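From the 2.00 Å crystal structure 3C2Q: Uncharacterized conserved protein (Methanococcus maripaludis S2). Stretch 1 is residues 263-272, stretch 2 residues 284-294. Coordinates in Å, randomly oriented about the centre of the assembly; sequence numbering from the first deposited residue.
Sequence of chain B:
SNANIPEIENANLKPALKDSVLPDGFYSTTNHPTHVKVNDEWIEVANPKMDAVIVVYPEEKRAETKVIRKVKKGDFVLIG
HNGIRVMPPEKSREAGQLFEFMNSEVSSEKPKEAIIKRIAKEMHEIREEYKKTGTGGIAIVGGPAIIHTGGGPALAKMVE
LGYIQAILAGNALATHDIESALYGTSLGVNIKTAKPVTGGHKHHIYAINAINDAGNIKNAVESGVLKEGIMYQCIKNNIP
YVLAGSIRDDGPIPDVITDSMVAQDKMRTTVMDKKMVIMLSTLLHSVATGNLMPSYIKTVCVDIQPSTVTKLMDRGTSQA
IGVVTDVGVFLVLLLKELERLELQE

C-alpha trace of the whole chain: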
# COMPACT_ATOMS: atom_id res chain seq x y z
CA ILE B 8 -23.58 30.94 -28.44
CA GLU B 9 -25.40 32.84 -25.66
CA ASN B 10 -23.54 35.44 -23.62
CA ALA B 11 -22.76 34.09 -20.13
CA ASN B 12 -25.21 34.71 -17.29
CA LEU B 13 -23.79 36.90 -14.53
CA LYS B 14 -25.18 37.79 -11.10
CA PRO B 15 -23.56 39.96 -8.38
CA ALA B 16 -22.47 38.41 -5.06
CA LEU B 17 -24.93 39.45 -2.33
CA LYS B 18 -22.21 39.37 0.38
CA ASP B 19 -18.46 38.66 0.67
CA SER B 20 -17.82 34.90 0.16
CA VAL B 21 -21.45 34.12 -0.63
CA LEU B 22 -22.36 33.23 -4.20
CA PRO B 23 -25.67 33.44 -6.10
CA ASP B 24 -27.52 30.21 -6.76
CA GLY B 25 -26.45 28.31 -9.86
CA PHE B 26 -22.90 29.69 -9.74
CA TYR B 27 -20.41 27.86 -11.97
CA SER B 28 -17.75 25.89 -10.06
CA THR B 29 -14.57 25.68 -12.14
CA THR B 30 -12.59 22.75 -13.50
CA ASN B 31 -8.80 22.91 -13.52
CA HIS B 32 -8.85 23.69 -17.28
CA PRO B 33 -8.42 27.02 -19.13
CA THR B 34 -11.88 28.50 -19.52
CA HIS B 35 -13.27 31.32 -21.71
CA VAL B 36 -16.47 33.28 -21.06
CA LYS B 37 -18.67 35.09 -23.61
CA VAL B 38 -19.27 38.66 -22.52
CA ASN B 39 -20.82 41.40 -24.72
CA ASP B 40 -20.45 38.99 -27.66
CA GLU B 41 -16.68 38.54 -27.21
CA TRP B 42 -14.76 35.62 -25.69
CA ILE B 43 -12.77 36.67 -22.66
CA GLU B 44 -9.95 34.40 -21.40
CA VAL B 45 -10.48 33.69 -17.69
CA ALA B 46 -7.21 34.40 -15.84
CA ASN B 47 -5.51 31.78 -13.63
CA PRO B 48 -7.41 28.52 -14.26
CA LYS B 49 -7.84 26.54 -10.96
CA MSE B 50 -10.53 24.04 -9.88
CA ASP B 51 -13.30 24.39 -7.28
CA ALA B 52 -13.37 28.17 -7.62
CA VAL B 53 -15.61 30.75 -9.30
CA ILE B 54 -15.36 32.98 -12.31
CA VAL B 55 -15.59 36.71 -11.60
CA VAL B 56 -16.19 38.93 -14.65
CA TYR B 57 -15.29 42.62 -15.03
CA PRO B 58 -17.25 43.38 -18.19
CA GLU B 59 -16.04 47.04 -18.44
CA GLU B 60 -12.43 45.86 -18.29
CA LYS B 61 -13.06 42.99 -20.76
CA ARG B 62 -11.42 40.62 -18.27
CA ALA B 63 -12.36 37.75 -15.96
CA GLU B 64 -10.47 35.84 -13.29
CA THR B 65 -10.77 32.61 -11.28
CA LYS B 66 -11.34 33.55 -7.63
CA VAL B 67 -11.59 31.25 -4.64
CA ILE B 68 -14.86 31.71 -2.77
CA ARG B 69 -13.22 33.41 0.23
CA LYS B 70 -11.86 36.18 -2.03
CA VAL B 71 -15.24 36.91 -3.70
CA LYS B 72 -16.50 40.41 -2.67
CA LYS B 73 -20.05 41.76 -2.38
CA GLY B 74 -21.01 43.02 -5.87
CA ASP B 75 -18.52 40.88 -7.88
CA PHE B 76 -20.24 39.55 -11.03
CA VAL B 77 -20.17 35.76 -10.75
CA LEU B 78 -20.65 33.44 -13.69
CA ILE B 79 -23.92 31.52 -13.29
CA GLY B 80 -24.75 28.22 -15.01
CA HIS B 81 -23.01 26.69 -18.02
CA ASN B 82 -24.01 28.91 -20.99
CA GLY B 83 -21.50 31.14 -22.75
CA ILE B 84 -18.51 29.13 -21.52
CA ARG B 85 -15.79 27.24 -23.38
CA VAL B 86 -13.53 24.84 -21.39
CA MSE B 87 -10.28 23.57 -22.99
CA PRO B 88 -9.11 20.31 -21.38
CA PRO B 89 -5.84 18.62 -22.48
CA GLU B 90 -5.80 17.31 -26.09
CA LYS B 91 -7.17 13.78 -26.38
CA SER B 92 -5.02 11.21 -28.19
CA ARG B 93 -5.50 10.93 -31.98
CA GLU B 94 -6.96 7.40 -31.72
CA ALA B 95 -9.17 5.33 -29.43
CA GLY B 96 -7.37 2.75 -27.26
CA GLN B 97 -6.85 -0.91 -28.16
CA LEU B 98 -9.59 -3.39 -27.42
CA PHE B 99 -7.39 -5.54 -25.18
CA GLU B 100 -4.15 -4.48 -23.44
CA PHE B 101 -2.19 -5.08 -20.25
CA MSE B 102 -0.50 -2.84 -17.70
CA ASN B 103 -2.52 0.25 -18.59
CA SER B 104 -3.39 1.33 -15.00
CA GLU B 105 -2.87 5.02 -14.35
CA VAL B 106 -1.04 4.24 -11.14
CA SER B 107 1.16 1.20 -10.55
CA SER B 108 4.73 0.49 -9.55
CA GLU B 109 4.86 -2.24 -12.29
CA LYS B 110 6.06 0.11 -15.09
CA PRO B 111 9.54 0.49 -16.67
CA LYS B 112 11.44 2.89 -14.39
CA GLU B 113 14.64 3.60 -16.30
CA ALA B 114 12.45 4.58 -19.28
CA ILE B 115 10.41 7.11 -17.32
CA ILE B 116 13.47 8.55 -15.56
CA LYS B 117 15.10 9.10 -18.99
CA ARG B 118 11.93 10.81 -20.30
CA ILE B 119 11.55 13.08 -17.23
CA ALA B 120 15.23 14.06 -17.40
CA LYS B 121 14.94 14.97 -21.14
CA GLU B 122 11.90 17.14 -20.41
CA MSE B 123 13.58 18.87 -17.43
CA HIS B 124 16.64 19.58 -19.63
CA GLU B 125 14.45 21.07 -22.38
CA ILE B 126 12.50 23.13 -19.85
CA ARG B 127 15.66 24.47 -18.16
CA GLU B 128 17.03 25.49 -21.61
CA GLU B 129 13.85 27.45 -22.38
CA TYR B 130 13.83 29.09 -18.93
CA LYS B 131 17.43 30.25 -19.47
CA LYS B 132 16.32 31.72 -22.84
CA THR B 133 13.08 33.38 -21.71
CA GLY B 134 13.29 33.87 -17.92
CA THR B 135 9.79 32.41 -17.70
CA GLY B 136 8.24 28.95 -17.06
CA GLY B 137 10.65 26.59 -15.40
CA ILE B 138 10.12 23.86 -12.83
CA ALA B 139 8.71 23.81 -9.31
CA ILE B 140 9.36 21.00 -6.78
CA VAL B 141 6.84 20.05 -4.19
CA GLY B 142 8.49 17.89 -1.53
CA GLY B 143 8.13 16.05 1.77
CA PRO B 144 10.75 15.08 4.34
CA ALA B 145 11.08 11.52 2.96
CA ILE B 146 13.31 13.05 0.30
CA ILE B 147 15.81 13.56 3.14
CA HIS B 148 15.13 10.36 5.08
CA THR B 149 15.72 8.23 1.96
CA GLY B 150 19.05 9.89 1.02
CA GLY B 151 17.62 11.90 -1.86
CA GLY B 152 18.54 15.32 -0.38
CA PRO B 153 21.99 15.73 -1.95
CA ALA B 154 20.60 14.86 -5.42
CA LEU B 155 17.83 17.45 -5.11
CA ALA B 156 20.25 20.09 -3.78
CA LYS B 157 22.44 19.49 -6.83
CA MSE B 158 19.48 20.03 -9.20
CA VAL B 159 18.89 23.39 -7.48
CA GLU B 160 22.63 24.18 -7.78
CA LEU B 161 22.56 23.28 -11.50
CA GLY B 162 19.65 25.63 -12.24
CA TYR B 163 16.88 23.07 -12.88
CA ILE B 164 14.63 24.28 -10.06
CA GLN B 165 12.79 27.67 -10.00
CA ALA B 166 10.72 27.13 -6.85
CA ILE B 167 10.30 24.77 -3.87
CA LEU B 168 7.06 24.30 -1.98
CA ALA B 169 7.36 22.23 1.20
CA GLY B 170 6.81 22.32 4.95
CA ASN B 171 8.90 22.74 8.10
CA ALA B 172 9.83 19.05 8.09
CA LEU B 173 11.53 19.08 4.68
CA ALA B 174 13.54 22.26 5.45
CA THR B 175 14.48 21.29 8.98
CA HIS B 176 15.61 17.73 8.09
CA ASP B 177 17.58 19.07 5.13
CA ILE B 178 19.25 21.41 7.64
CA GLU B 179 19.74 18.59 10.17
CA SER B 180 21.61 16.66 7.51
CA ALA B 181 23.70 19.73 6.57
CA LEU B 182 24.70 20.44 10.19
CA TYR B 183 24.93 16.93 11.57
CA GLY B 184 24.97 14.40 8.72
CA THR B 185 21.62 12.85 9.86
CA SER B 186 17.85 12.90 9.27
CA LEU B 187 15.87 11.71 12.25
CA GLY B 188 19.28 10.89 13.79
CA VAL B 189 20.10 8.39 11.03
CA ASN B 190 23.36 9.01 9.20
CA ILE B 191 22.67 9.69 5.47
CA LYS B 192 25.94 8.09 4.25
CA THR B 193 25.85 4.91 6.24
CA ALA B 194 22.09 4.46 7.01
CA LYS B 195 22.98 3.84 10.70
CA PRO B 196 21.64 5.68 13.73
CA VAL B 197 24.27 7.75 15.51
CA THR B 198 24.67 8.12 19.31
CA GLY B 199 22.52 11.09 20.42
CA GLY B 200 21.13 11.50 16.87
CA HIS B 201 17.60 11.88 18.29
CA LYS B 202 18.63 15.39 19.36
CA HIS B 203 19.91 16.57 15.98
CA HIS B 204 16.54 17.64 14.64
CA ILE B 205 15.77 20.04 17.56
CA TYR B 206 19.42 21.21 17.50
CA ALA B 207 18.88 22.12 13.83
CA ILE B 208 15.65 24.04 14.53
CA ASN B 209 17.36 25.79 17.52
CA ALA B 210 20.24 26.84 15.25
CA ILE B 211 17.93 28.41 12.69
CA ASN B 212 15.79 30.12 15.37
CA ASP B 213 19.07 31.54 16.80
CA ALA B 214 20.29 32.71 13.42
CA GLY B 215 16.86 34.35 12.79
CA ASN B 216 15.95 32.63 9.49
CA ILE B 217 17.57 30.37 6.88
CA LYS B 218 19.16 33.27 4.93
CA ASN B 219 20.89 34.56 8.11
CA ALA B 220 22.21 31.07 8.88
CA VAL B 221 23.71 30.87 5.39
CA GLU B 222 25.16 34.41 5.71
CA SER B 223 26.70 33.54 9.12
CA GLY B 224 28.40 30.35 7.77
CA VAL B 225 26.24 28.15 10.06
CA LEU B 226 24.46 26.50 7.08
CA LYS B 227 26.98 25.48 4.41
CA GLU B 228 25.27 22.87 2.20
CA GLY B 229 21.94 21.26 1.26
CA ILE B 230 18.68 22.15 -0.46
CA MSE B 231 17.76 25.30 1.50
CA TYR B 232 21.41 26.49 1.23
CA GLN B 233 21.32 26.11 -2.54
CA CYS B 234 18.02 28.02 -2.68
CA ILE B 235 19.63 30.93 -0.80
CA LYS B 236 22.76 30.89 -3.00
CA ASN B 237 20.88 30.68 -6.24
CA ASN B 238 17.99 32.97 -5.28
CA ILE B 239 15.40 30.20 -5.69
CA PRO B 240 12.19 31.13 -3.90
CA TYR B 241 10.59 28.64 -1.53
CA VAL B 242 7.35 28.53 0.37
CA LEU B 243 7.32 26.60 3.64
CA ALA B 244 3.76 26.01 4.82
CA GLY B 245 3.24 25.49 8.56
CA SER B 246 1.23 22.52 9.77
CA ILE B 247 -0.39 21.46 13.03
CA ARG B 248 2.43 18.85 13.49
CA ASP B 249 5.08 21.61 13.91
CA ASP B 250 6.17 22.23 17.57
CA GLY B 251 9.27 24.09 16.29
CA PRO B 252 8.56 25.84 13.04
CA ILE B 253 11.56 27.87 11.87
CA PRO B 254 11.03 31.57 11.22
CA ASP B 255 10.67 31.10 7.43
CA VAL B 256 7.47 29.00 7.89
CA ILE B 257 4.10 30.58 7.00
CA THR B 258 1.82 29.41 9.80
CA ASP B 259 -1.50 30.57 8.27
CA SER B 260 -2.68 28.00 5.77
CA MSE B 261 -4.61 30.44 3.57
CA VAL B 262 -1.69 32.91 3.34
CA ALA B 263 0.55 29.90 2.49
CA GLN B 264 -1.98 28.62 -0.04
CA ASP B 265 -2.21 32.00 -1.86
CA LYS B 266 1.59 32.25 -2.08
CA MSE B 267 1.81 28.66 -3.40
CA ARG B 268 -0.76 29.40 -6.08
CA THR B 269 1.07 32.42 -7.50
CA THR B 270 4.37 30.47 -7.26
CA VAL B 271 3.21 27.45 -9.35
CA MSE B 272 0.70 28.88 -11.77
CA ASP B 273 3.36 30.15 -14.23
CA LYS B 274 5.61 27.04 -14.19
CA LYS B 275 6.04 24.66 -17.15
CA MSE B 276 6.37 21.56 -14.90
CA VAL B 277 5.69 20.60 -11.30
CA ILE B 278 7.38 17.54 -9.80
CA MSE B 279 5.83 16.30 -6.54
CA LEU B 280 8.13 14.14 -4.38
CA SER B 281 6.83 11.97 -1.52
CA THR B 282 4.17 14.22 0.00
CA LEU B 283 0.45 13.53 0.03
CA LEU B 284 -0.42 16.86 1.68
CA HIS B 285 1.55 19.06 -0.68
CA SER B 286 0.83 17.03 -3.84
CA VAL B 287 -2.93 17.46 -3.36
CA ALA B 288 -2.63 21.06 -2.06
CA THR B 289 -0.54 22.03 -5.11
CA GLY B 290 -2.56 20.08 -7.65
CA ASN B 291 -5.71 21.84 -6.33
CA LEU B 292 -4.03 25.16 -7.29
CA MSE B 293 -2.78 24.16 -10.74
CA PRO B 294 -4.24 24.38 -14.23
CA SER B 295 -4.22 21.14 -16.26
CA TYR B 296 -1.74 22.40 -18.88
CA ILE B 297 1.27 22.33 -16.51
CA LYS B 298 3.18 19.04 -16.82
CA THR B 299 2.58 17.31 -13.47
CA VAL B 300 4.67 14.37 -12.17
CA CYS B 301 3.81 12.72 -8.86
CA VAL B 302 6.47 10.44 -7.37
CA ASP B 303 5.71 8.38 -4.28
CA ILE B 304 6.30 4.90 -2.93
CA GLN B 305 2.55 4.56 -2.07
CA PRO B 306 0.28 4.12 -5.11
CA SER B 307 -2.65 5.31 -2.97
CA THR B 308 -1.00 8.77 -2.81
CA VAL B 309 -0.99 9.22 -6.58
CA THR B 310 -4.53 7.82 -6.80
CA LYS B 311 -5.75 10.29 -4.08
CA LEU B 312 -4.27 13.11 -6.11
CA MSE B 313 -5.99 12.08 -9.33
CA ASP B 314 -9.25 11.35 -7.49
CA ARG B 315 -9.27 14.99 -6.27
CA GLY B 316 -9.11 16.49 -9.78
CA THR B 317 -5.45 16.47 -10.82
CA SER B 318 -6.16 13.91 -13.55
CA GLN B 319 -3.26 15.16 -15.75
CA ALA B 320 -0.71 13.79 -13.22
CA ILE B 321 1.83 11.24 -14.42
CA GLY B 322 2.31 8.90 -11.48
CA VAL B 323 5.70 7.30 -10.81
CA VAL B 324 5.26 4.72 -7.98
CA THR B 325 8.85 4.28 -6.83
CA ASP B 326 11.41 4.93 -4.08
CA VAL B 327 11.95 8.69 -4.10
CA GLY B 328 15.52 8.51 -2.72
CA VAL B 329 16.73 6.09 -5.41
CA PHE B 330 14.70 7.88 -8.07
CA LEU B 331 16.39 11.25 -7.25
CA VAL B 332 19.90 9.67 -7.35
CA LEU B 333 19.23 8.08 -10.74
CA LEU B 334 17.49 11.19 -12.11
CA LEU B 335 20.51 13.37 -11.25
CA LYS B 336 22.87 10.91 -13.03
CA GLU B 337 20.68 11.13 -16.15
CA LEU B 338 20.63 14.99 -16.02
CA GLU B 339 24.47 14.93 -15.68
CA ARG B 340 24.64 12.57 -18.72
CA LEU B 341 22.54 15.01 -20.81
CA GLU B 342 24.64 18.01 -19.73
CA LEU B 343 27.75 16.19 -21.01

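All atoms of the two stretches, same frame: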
# COMPACT_ATOMS: atom_id res chain seq x y z
N ALA B 263 -0.37 30.84 3.15
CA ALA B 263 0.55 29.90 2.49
C ALA B 263 -0.03 29.44 1.16
O ALA B 263 0.64 29.48 0.13
CB ALA B 263 0.85 28.69 3.41
N GLN B 264 -1.32 29.06 1.18
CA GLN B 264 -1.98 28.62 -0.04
C GLN B 264 -1.91 29.65 -1.18
O GLN B 264 -1.59 29.30 -2.33
CB GLN B 264 -3.44 28.25 0.24
CG GLN B 264 -4.11 27.55 -0.97
CD GLN B 264 -5.60 27.34 -0.79
OE1 GLN B 264 -6.41 28.14 -1.26
NE2 GLN B 264 -5.98 26.26 -0.10
N ASP B 265 -2.23 30.91 -0.87
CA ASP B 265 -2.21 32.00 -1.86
C ASP B 265 -0.83 32.20 -2.47
O ASP B 265 -0.70 32.35 -3.68
CB ASP B 265 -2.73 33.31 -1.23
CG ASP B 265 -4.21 33.24 -0.88
OD1 ASP B 265 -4.92 32.34 -1.40
OD2 ASP B 265 -4.67 34.06 -0.05
N LYS B 266 0.20 32.15 -1.63
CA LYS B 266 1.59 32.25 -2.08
C LYS B 266 2.00 31.06 -2.97
O LYS B 266 2.67 31.22 -3.97
CB LYS B 266 2.54 32.40 -0.89
CG LYS B 266 3.95 32.87 -1.33
CD LYS B 266 4.69 33.54 -0.19
CE LYS B 266 5.95 34.27 -0.68
NZ LYS B 266 6.82 34.52 0.52
N MSE B 267 1.57 29.85 -2.58
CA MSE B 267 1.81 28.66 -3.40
C MSE B 267 1.17 28.77 -4.77
O MSE B 267 1.76 28.39 -5.79
CB MSE B 267 1.26 27.42 -2.67
CG MSE B 267 2.09 27.05 -1.46
SE MSE B 267 1.19 25.66 -0.36
CE MSE B 267 1.25 24.20 -1.70
N ARG B 268 -0.06 29.29 -4.80
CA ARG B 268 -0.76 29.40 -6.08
C ARG B 268 -0.01 30.29 -7.07
O ARG B 268 0.21 29.91 -8.21
CB ARG B 268 -2.19 29.91 -5.88
CG ARG B 268 -2.96 30.01 -7.19
CD ARG B 268 -4.42 30.40 -6.97
NE ARG B 268 -5.17 30.46 -8.23
CZ ARG B 268 -6.35 31.09 -8.36
NH1 ARG B 268 -6.90 31.71 -7.32
NH2 ARG B 268 -6.96 31.10 -9.53
N THR B 269 0.39 31.48 -6.62
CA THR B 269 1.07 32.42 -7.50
C THR B 269 2.45 31.87 -7.89
O THR B 269 2.92 32.10 -9.00
CB THR B 269 1.19 33.81 -6.84
OG1 THR B 269 2.03 33.72 -5.71
CG2 THR B 269 -0.15 34.29 -6.36
N THR B 270 3.06 31.11 -6.99
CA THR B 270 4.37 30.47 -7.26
C THR B 270 4.31 29.40 -8.36
O THR B 270 5.19 29.35 -9.20
CB THR B 270 5.00 29.90 -5.96
OG1 THR B 270 5.09 30.92 -4.96
CG2 THR B 270 6.40 29.40 -6.21
N VAL B 271 3.27 28.55 -8.37
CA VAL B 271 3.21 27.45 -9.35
C VAL B 271 2.54 27.79 -10.66
O VAL B 271 2.82 27.16 -11.69
CB VAL B 271 2.47 26.20 -8.78
CG1 VAL B 271 3.14 25.74 -7.55
CG2 VAL B 271 0.98 26.50 -8.49
N MSE B 272 1.63 28.76 -10.65
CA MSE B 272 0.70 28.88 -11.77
C MSE B 272 1.38 29.29 -13.09
O MSE B 272 0.78 29.14 -14.15
CB MSE B 272 -0.49 29.78 -11.41
CG MSE B 272 -0.14 31.23 -11.38
SE MSE B 272 -1.56 32.34 -10.59
CE MSE B 272 -0.61 34.00 -10.99
N LEU B 284 0.14 15.56 1.34
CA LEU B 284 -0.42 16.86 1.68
C LEU B 284 -0.13 17.90 0.61
O LEU B 284 -1.06 18.57 0.09
CB LEU B 284 0.15 17.35 3.04
CG LEU B 284 -0.23 18.82 3.43
CD1 LEU B 284 -1.71 18.95 3.58
CD2 LEU B 284 0.53 19.31 4.71
N HIS B 285 1.15 18.06 0.28
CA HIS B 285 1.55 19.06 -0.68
C HIS B 285 1.24 18.71 -2.12
O HIS B 285 1.01 19.63 -2.93
CB HIS B 285 3.03 19.43 -0.55
CG HIS B 285 3.32 20.39 0.55
ND1 HIS B 285 3.39 20.01 1.87
CD2 HIS B 285 3.57 21.72 0.53
CE1 HIS B 285 3.65 21.06 2.62
NE2 HIS B 285 3.77 22.11 1.83
N SER B 286 1.22 17.43 -2.48
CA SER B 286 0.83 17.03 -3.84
C SER B 286 -0.61 17.49 -4.12
O SER B 286 -0.90 18.16 -5.13
CB SER B 286 0.91 15.50 -4.04
OG SER B 286 2.27 15.09 -4.12
N VAL B 287 -1.50 17.12 -3.22
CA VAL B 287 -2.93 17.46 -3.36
C VAL B 287 -3.15 18.98 -3.22
O VAL B 287 -3.91 19.57 -4.00
CB VAL B 287 -3.80 16.69 -2.34
CG1 VAL B 287 -5.27 17.19 -2.38
CG2 VAL B 287 -3.74 15.17 -2.66
N ALA B 288 -2.49 19.60 -2.24
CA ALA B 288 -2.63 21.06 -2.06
C ALA B 288 -2.19 21.78 -3.32
O ALA B 288 -2.86 22.70 -3.77
CB ALA B 288 -1.79 21.54 -0.87
N THR B 289 -1.07 21.36 -3.91
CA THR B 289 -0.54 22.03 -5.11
C THR B 289 -1.37 21.70 -6.35
O THR B 289 -1.70 22.58 -7.15
CB THR B 289 0.96 21.72 -5.33
OG1 THR B 289 1.65 22.07 -4.13
CG2 THR B 289 1.53 22.54 -6.47
N GLY B 290 -1.74 20.43 -6.52
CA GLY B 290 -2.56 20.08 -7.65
C GLY B 290 -3.88 20.86 -7.66
O GLY B 290 -4.37 21.28 -8.73
N ASN B 291 -4.45 21.06 -6.47
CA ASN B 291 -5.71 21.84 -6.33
C ASN B 291 -5.57 23.28 -6.85
O ASN B 291 -6.57 23.91 -7.23
CB ASN B 291 -6.11 21.90 -4.87
CG ASN B 291 -6.73 20.58 -4.35
OD1 ASN B 291 -7.00 19.59 -5.10
ND2 ASN B 291 -6.98 20.57 -3.03
N LEU B 292 -4.34 23.79 -6.89
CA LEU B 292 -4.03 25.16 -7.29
C LEU B 292 -3.59 25.30 -8.73
O LEU B 292 -3.40 26.42 -9.21
CB LEU B 292 -2.91 25.73 -6.41
CG LEU B 292 -3.20 25.74 -4.93
CD1 LEU B 292 -1.96 26.20 -4.15
CD2 LEU B 292 -4.44 26.62 -4.64
N MSE B 293 -3.42 24.18 -9.41
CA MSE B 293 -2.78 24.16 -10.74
C MSE B 293 -3.73 23.98 -11.90
O MSE B 293 -4.63 23.16 -11.83
CB MSE B 293 -1.79 22.99 -10.80
CG MSE B 293 -0.50 23.23 -10.02
SE MSE B 293 0.47 21.47 -10.03
CE MSE B 293 0.69 21.30 -11.96
N PRO B 294 -3.50 24.69 -13.01
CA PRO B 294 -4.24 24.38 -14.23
C PRO B 294 -3.71 23.09 -14.87
O PRO B 294 -2.56 22.70 -14.62
CB PRO B 294 -3.93 25.59 -15.13
CG PRO B 294 -2.65 26.08 -14.70
CD PRO B 294 -2.57 25.83 -13.20
O HOH W 1 -4.04 28.97 -10.17

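The helices of the two stretches cross at -64° with their axes 9.5 Å apart at closest approach, and their contact is almost wholly apolar. Leu-292, in the second stretch, loses more surface to the opposing stretch (125 Å²) than any other residue of the pair. Its CA-to-CB bond points toward the first helix, and with chi1 in m and chi2 in t its CD1 methyl reaches the helix backbone, lying 3.6 Å from Gln-264 O and 3.7 Å from Arg-268 N. Because this carbonyl and amide are already joined by the helical hydrogen bond from Arg-268 N to Gln-264 O (2.9 Å), the methyl packs against a backbone whose polar atoms are paired. The same CD1 is 3.7 Å from Met-267 CB, while Leu-292 CD2 lies 3.8 Å from Gln-264 CG, so the two methyls pack against residues within about one helical turn, Gln-264, Met-267 and Arg-268. The close approach of the main chains here, 5.5 Å between Arg-268 CA and Leu-292 CA, accords with this packing.

Met-267, a selenomethionine, points toward the second stretch from the first. Its side chain fits as a knob into a hole formed by His-285, Ala-288, Thr-289 and Leu-292. The terminal CE is 4.1 Å from Ala-288 CB and likewise 4.1 Å from His-285 CD2, approaching the imidazole obliquely; SE stands farther off from the ring. The shortest contact is Met-267 CE to Thr-289 OG1, at 3.3 Å. That hydroxyl donates to the carbonyl of its own helix, with Thr-289 OG1 2.8 Å from His-285 O, and can therefore lie against a methyl without its proton going unpaired.

One turn beyond Met-267, Val-271 also points toward the second stretch and extends the apolar surface. Its CG1 meets Thr-289 CG2 at 3.7 Å, and its CG2 lies 3.9 Å from CG of Met-293, another selenomethionine. Contact with Leu-292 is looser, Val-271 CG2 being 4.5 Å from Leu-292 CB.

At the polar edge, no direct hydrogen bond joins the two stretches; a water makes the link instead. It accepts from Arg-268 NE at 2.7 Å and donates to Leu-292 O at 2.8 Å. The extended arginine, with chi1 to chi3 all in t, carries its guanidinium past the leucine, and its NH1 and NH2 are hydrogen-bonded elsewhere in the structure. Arg-268 thus contributes twice: its backbone and CB border Leu-292 CD1, and its NE reaches the leucine carbonyl through solvent.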